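Local coordinates for Zn-dependent hydrolase, glyoxylase (PDB 6T5K), which probably hydrolyses beta-lactam antibiotics to substituted beta-amino acids with the help of zinc ions, as a class B metallo-beta-lactamase, at residues Q176-G181 against T211-L216; C182-N187 against R217-G222. All coordinates share one frame; numbering follows the deposited sequence.

Contact 1: residues Q176-G181 against T211-L216; sequences QVLFGG and TAYPNL
Gln176 folds its side chain over the end of the turn that follows helix 201-212, laying its carboxamide across the Asn215-Leu216 peptide. The chain is bent at chi2 (-65°), which brings Gln176 CD to 3.6 Å from Asn215 O. Gln176 OE1 stands 3.4 Å from Leu216 N at a poor angle for a hydrogen bond. A water takes up the polar link instead, donating to Gln176 OE1 at 2.7 Å and accepting from Asn215 N at 3.1 Å. On the other end of the amide, Gln176 NE2 lies 3.8 Å from Asn215 CB, and the two side-chain amide planes are nearly perpendicular, 87° apart.

Deeper in, the contact turns apolar. Leu216 turns its two methyls toward the strand: Leu216 CD2 reaches Gln176 O at 3.5 Å, and Leu216 CD1 packs on Leu178 CB. Leu178 CD1 lies 3.9 Å from Tyr213 CD2 and meets the CD2-CE2 side of that ring obliquely; the two side chains cross at about a right angle.

Tyr213, the first residue to leave helical geometry, begins a type I beta turn to Leu216, with a weak Leu216 N to Tyr213 O bond. Its ring also stacks with Tyr171 of strand 169-172, while Gln176 and Val177 form a G1 beta bulge opposite Phe172. The whole is the return of a beta-alpha-beta unit, in which strand 177-181, helix 201-212 and strand 218-221 follow one another within the metallo-beta-lactamase fold.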
loop_
_atom_site.group_PDB
_atom_site.type_symbol
_atom_site.label_atom_id
_atom_site.label_comp_id
_atom_site.label_asym_id
_atom_site.label_seq_id
_atom_site.Cartn_x
_atom_site.Cartn_y
_atom_site.Cartn_z
ATOM N N GLN A 176 -8.030 8.353 9.927
ATOM C CA GLN A 176 -8.962 8.250 8.789
ATOM C C GLN A 176 -8.182 8.262 7.456
ATOM O O GLN A 176 -8.445 9.033 6.528
ATOM C CB GLN A 176 -10.076 9.314 8.839
ATOM C CG GLN A 176 -11.218 8.951 9.727
ATOM C CD GLN A 176 -12.041 7.690 9.259
ATOM O OE1 GLN A 176 -12.003 7.273 8.138
ATOM N NE2 GLN A 176 -12.825 7.145 10.174
ATOM N N VAL A 177 -7.235 7.296 7.378
ATOM C CA VAL A 177 -6.358 7.145 6.228
ATOM C C VAL A 177 -6.593 5.791 5.586
ATOM O O VAL A 177 -6.624 4.760 6.263
ATOM C CB VAL A 177 -4.882 7.249 6.656
ATOM C CG1 VAL A 177 -3.940 6.991 5.456
ATOM C CG2 VAL A 177 -4.595 8.593 7.252
ATOM N N LEU A 178 -6.660 5.790 4.270
ATOM C CA LEU A 178 -6.769 4.569 3.504
ATOM C C LEU A 178 -5.567 4.463 2.589
ATOM O O LEU A 178 -5.307 5.390 1.807
ATOM C CB LEU A 178 -8.021 4.596 2.609
ATOM C CG LEU A 178 -8.286 3.290 1.848
ATOM C CD1 LEU A 178 -9.116 2.352 2.696
ATOM C CD2 LEU A 178 -8.972 3.525 0.512
ATOM N N PHE A 179 -4.880 3.317 2.650
ATOM C CA PHE A 179 -3.932 2.940 1.611
ATOM C C PHE A 179 -4.709 2.106 0.592
ATOM O O PHE A 179 -5.057 0.943 0.854
ATOM C CB PHE A 179 -2.720 2.175 2.128
ATOM C CG PHE A 179 -1.764 1.848 1.030
ATOM C CD1 PHE A 179 -1.059 2.852 0.397
ATOM C CD2 PHE A 179 -1.610 0.545 0.592
ATOM C CE1 PHE A 179 -0.213 2.560 -0.656
ATOM C CE2 PHE A 179 -0.780 0.243 -0.462
ATOM C CZ PHE A 179 -0.054 1.250 -1.077
ATOM N N GLY A 180 -5.006 2.713 -0.566
ATOM C CA GLY A 180 -5.779 2.037 -1.592
ATOM C C GLY A 180 -4.964 1.120 -2.468
ATOM O O GLY A 180 -5.527 0.235 -3.107
ATOM N N GLY A 181 -3.646 1.290 -2.479
ATOM C CA GLY A 181 -2.820 0.527 -3.394
ATOM C C GLY A 181 -3.268 0.767 -4.824
ATOM O O GLY A 181 -3.921 1.771 -5.125
ATOM N N THR A 211 -18.405 3.164 0.594
ATOM C CA THR A 211 -19.527 2.960 1.511
ATOM C C THR A 211 -19.062 2.529 2.900
ATOM O O THR A 211 -19.720 2.829 3.907
ATOM C CB THR A 211 -20.462 1.918 0.898
ATOM O OG1 THR A 211 -20.924 2.384 -0.370
ATOM C CG2 THR A 211 -21.653 1.655 1.740
ATOM N N ALA A 212 -17.967 1.776 2.975
ATOM C CA ALA A 212 -17.458 1.300 4.258
ATOM C C ALA A 212 -16.756 2.403 5.044
ATOM O O ALA A 212 -16.784 2.388 6.280
ATOM C CB ALA A 212 -16.449 0.164 4.041
ATOM N N TYR A 213 -16.080 3.325 4.352
ATOM C CA TYR A 213 -15.237 4.343 4.988
ATOM C C TYR A 213 -15.657 5.744 4.548
ATOM O O TYR A 213 -14.887 6.486 3.945
ATOM C CB TYR A 213 -13.768 4.089 4.658
ATOM C CG TYR A 213 -13.299 2.673 4.890
ATOM C CD1 TYR A 213 -13.376 2.079 6.139
ATOM C CD2 TYR A 213 -12.775 1.938 3.856
ATOM C CE1 TYR A 213 -12.935 0.788 6.361
ATOM C CE2 TYR A 213 -12.328 0.646 4.054
ATOM C CZ TYR A 213 -12.417 0.066 5.308
ATOM O OH TYR A 213 -11.950 -1.220 5.478
ATOM N N PRO A 214 -16.874 6.155 4.884
ATOM C CA PRO A 214 -17.354 7.467 4.443
ATOM C C PRO A 214 -16.652 8.640 5.087
ATOM O O PRO A 214 -16.748 9.762 4.566
ATOM C CB PRO A 214 -18.839 7.447 4.826
ATOM C CG PRO A 214 -18.889 6.448 5.978
ATOM C CD PRO A 214 -17.892 5.383 5.597
ATOM N N ASN A 215 -15.898 8.410 6.157
ATOM C CA ASN A 215 -15.266 9.494 6.887
ATOM C C ASN A 215 -13.800 9.664 6.551
ATOM O O ASN A 215 -13.116 10.447 7.216
ATOM C CB ASN A 215 -15.422 9.280 8.390
ATOM C CG ASN A 215 -16.865 9.071 8.783
ATOM O OD1 ASN A 215 -17.241 8.040 9.379
ATOM N ND2 ASN A 215 -17.710 10.006 8.372
ATOM N N LEU A 216 -13.304 8.975 5.529
ATOM C CA LEU A 216 -11.893 9.085 5.194
ATOM C C LEU A 216 -11.493 10.536 4.965
ATOM O O LEU A 216 -12.190 11.302 4.287
ATOM C CB LEU A 216 -11.570 8.280 3.951
ATOM C CG LEU A 216 -11.518 6.782 4.197
ATOM C CD1 LEU A 216 -11.490 6.066 2.857
ATOM C CD2 LEU A 216 -10.312 6.417 5.032
HETATM O O HOH W 1 -14.243 6.108 7.282
#

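Contact 2: residues C182-N187 against R217-G222; sequences CLIKAN and RLVIPG. With ZN (zinc ion), chain H.
Ile184 and Pro221 meet where the loop after strand 177-181 passes over the end of strand 218-221. From Ile184 CB the side chain divides. The CG2 branch, anti to the backbone N, runs to Val219, Ile184 CG2 touching Val219 CG1 at 3.8 Å with the two side chains crossing at about a right angle; the same methyl lies more loosely, 4.5 Å, from Pro221 CB. The CG1 branch, beside the backbone N (chi1 -57°), carries CD1 away from the strand, and the side chain also packs on Val206 of helix 201-212 and Leu232 of helix 230-239.

Pro221 is the strand's main point of contact. Pro221 CB sits 3.2 Å from Ile184 O and 3.6 Å from Ala186 N, and Pro221 CG faces Ala186 CB at 4.1 Å. No hydrogen bond joins the two segments; Pro221 O is instead bound by Asn57 ND2, and Lys185 N by Thr235 OG1.

At the other end, Cys182 passes alongside Gly222, which has no side chain and lets the sulfur lie against its backbone, Cys182 SG being 4.0 Å from Gly222 CA. Cys182 SG binds the zinc ion at 2.1 Å, and two waters, Asp104 and His223 complete its coordination. His223 follows Gly222 directly in the chain, hence the close backbone approach brings two ligands to the same metal. This Asp-Cys-His set is the second zinc site of class B1 metallo-beta-lactamases. Loop and strand thus meet by apolar packing without a hydrogen bond between them, and the metal bond lies at the margin of the contact: the packing sets segment 182-187 against strand 218-221, with the Cys182 sulfur on the zinc next to His223.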
loop_
_atom_site.group_PDB
_atom_site.type_symbol
_atom_site.label_atom_id
_atom_site.label_comp_id
_atom_site.label_asym_id
_atom_site.label_seq_id
_atom_site.Cartn_x
_atom_site.Cartn_y
_atom_site.Cartn_z
ATOM N N CYS A 182 -2.927 -0.188 -5.703
ATOM C CA CYS A 182 -3.131 0.073 -7.121
ATOM C C CYS A 182 -4.582 -0.041 -7.536
ATOM O O CYS A 182 -4.900 0.260 -8.692
ATOM C CB CYS A 182 -2.241 -0.783 -7.968
ATOM S SG CYS A 182 -0.521 -0.563 -7.476
ATOM N N LEU A 183 -5.454 -0.479 -6.618
ATOM C CA LEU A 183 -6.894 -0.461 -6.843
ATOM C C LEU A 183 -7.435 0.951 -6.898
ATOM O O LEU A 183 -8.495 1.169 -7.498
ATOM C CB LEU A 183 -7.558 -1.198 -5.676
ATOM C CG LEU A 183 -9.064 -1.354 -5.572
ATOM C CD1 LEU A 183 -9.589 -2.161 -6.707
ATOM C CD2 LEU A 183 -9.345 -1.980 -4.210
ATOM N N ILE A 184 -6.762 1.908 -6.255
ATOM C CA ILE A 184 -7.201 3.294 -6.237
ATOM C C ILE A 184 -6.250 4.133 -7.075
ATOM O O ILE A 184 -5.028 4.042 -6.906
ATOM C CB ILE A 184 -7.319 3.850 -4.811
ATOM C CG1 ILE A 184 -8.283 2.982 -3.971
ATOM C CG2 ILE A 184 -7.718 5.340 -4.852
ATOM C CD1 ILE A 184 -9.656 2.812 -4.588
ATOM N N LYS A 185 -6.820 4.929 -7.985
ATOM C CA LYS A 185 -6.075 5.840 -8.841
ATOM C C LYS A 185 -5.985 7.237 -8.248
ATOM O O LYS A 185 -6.886 7.697 -7.543
ATOM C CB LYS A 185 -6.714 5.952 -10.222
ATOM C CG LYS A 185 -6.829 4.626 -10.919
ATOM C CD LYS A 185 -5.481 3.959 -11.072
ATOM C CE LYS A 185 -5.574 2.737 -12.013
ATOM N NZ LYS A 185 -4.291 2.081 -12.205
ATOM N N ALA A 186 -4.860 7.902 -8.516
ATOM C CA ALA A 186 -4.753 9.324 -8.229
ATOM C C ALA A 186 -5.795 10.095 -9.023
ATOM O O ALA A 186 -6.213 9.676 -10.106
ATOM C CB ALA A 186 -3.355 9.828 -8.589
ATOM N N ASN A 187 -6.192 11.251 -8.487
ATOM C CA ASN A 187 -7.173 12.088 -9.160
ATOM C C ASN A 187 -6.666 12.460 -10.556
ATOM O O ASN A 187 -5.543 12.945 -10.720
ATOM C CB ASN A 187 -7.459 13.348 -8.338
ATOM C CG ASN A 187 -8.755 14.030 -8.742
ATOM O OD1 ASN A 187 -9.674 13.399 -9.275
ATOM N ND2 ASN A 187 -8.836 15.321 -8.476
ATOM N N ARG A 217 -10.289 10.866 5.431
ATOM C CA ARG A 217 -9.685 12.162 5.187
ATOM C C ARG A 217 -8.543 12.115 4.204
ATOM O O ARG A 217 -8.276 13.120 3.547
ATOM C CB ARG A 217 -9.175 12.772 6.496
ATOM C CG ARG A 217 -10.300 12.982 7.458
ATOM C CD ARG A 217 -10.006 14.011 8.501
ATOM N NE ARG A 217 -9.106 13.492 9.512
ATOM C CZ ARG A 217 -9.476 12.763 10.566
ATOM N NH1 ARG A 217 -10.742 12.432 10.742
ATOM N NH2 ARG A 217 -8.567 12.366 11.451
ATOM N N LEU A 218 -7.860 10.979 4.109
ATOM C CA LEU A 218 -6.691 10.857 3.254
ATOM C C LEU A 218 -6.735 9.499 2.580
ATOM O O LEU A 218 -6.938 8.480 3.251
ATOM C CB LEU A 218 -5.381 11.005 4.054
ATOM C CG LEU A 218 -4.046 10.907 3.288
ATOM C CD1 LEU A 218 -3.819 12.106 2.413
ATOM C CD2 LEU A 218 -2.945 10.755 4.313
ATOM N N VAL A 219 -6.542 9.499 1.259
ATOM C CA VAL A 219 -6.515 8.288 0.447
ATOM C C VAL A 219 -5.205 8.289 -0.327
ATOM O O VAL A 219 -4.908 9.254 -1.047
ATOM C CB VAL A 219 -7.721 8.243 -0.514
ATOM C CG1 VAL A 219 -7.653 7.040 -1.446
ATOM C CG2 VAL A 219 -9.015 8.204 0.278
ATOM N N ILE A 220 -4.450 7.197 -0.207
ATOM C CA ILE A 220 -3.132 7.042 -0.822
ATOM C C ILE A 220 -3.268 6.019 -1.947
ATOM O O ILE A 220 -3.577 4.846 -1.677
ATOM C CB ILE A 220 -2.071 6.579 0.181
ATOM C CG1 ILE A 220 -1.940 7.529 1.364
ATOM C CG2 ILE A 220 -0.731 6.342 -0.548
ATOM C CD1 ILE A 220 -1.305 6.841 2.555
ATOM N N PRO A 221 -3.096 6.415 -3.203
ATOM C CA PRO A 221 -3.174 5.471 -4.323
ATOM C C PRO A 221 -1.843 4.762 -4.482
ATOM O O PRO A 221 -0.839 5.149 -3.903
ATOM C CB PRO A 221 -3.412 6.400 -5.525
ATOM C CG PRO A 221 -2.609 7.640 -5.147
ATOM C CD PRO A 221 -2.751 7.783 -3.658
ATOM N N GLY A 222 -1.851 3.716 -5.301
ATOM C CA GLY A 222 -0.637 2.962 -5.544
ATOM C C GLY A 222 0.387 3.700 -6.357
ATOM O O GLY A 222 1.577 3.373 -6.267
HETATM ZN ZN ZN H . 0.762 -0.756 -9.129
HETATM O O HOH W 2 1.138 -2.733 -9.817
HETATM O O HOH W 3 -0.749 -0.185 -10.762
#

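How the contacts relate
Both contacts join the same beta-alpha-beta unit and lie largely buried, but at different ends of it. The centre of contact 1 is about 13 Å from the centre of the chain, and exposed Asn215 and a bridging water mark its outer margin; that of contact 2 is about 9 Å from it, with every touching residue buried, and this contact reaches the metal. Their segments alternate along the chain, and strands 177-181 and 218-221 are parallel neighbours in one sheet: Gln176 O probably accepts from Arg217 N, and Gly180 N probably donates to Ile220 O. On the sheet, Phe179 CD1 packs on Ile220 CG2 at 3.6 Å. Apolar packing is common to both, with amide-water chemistry added in the first and zinc coordination in the second.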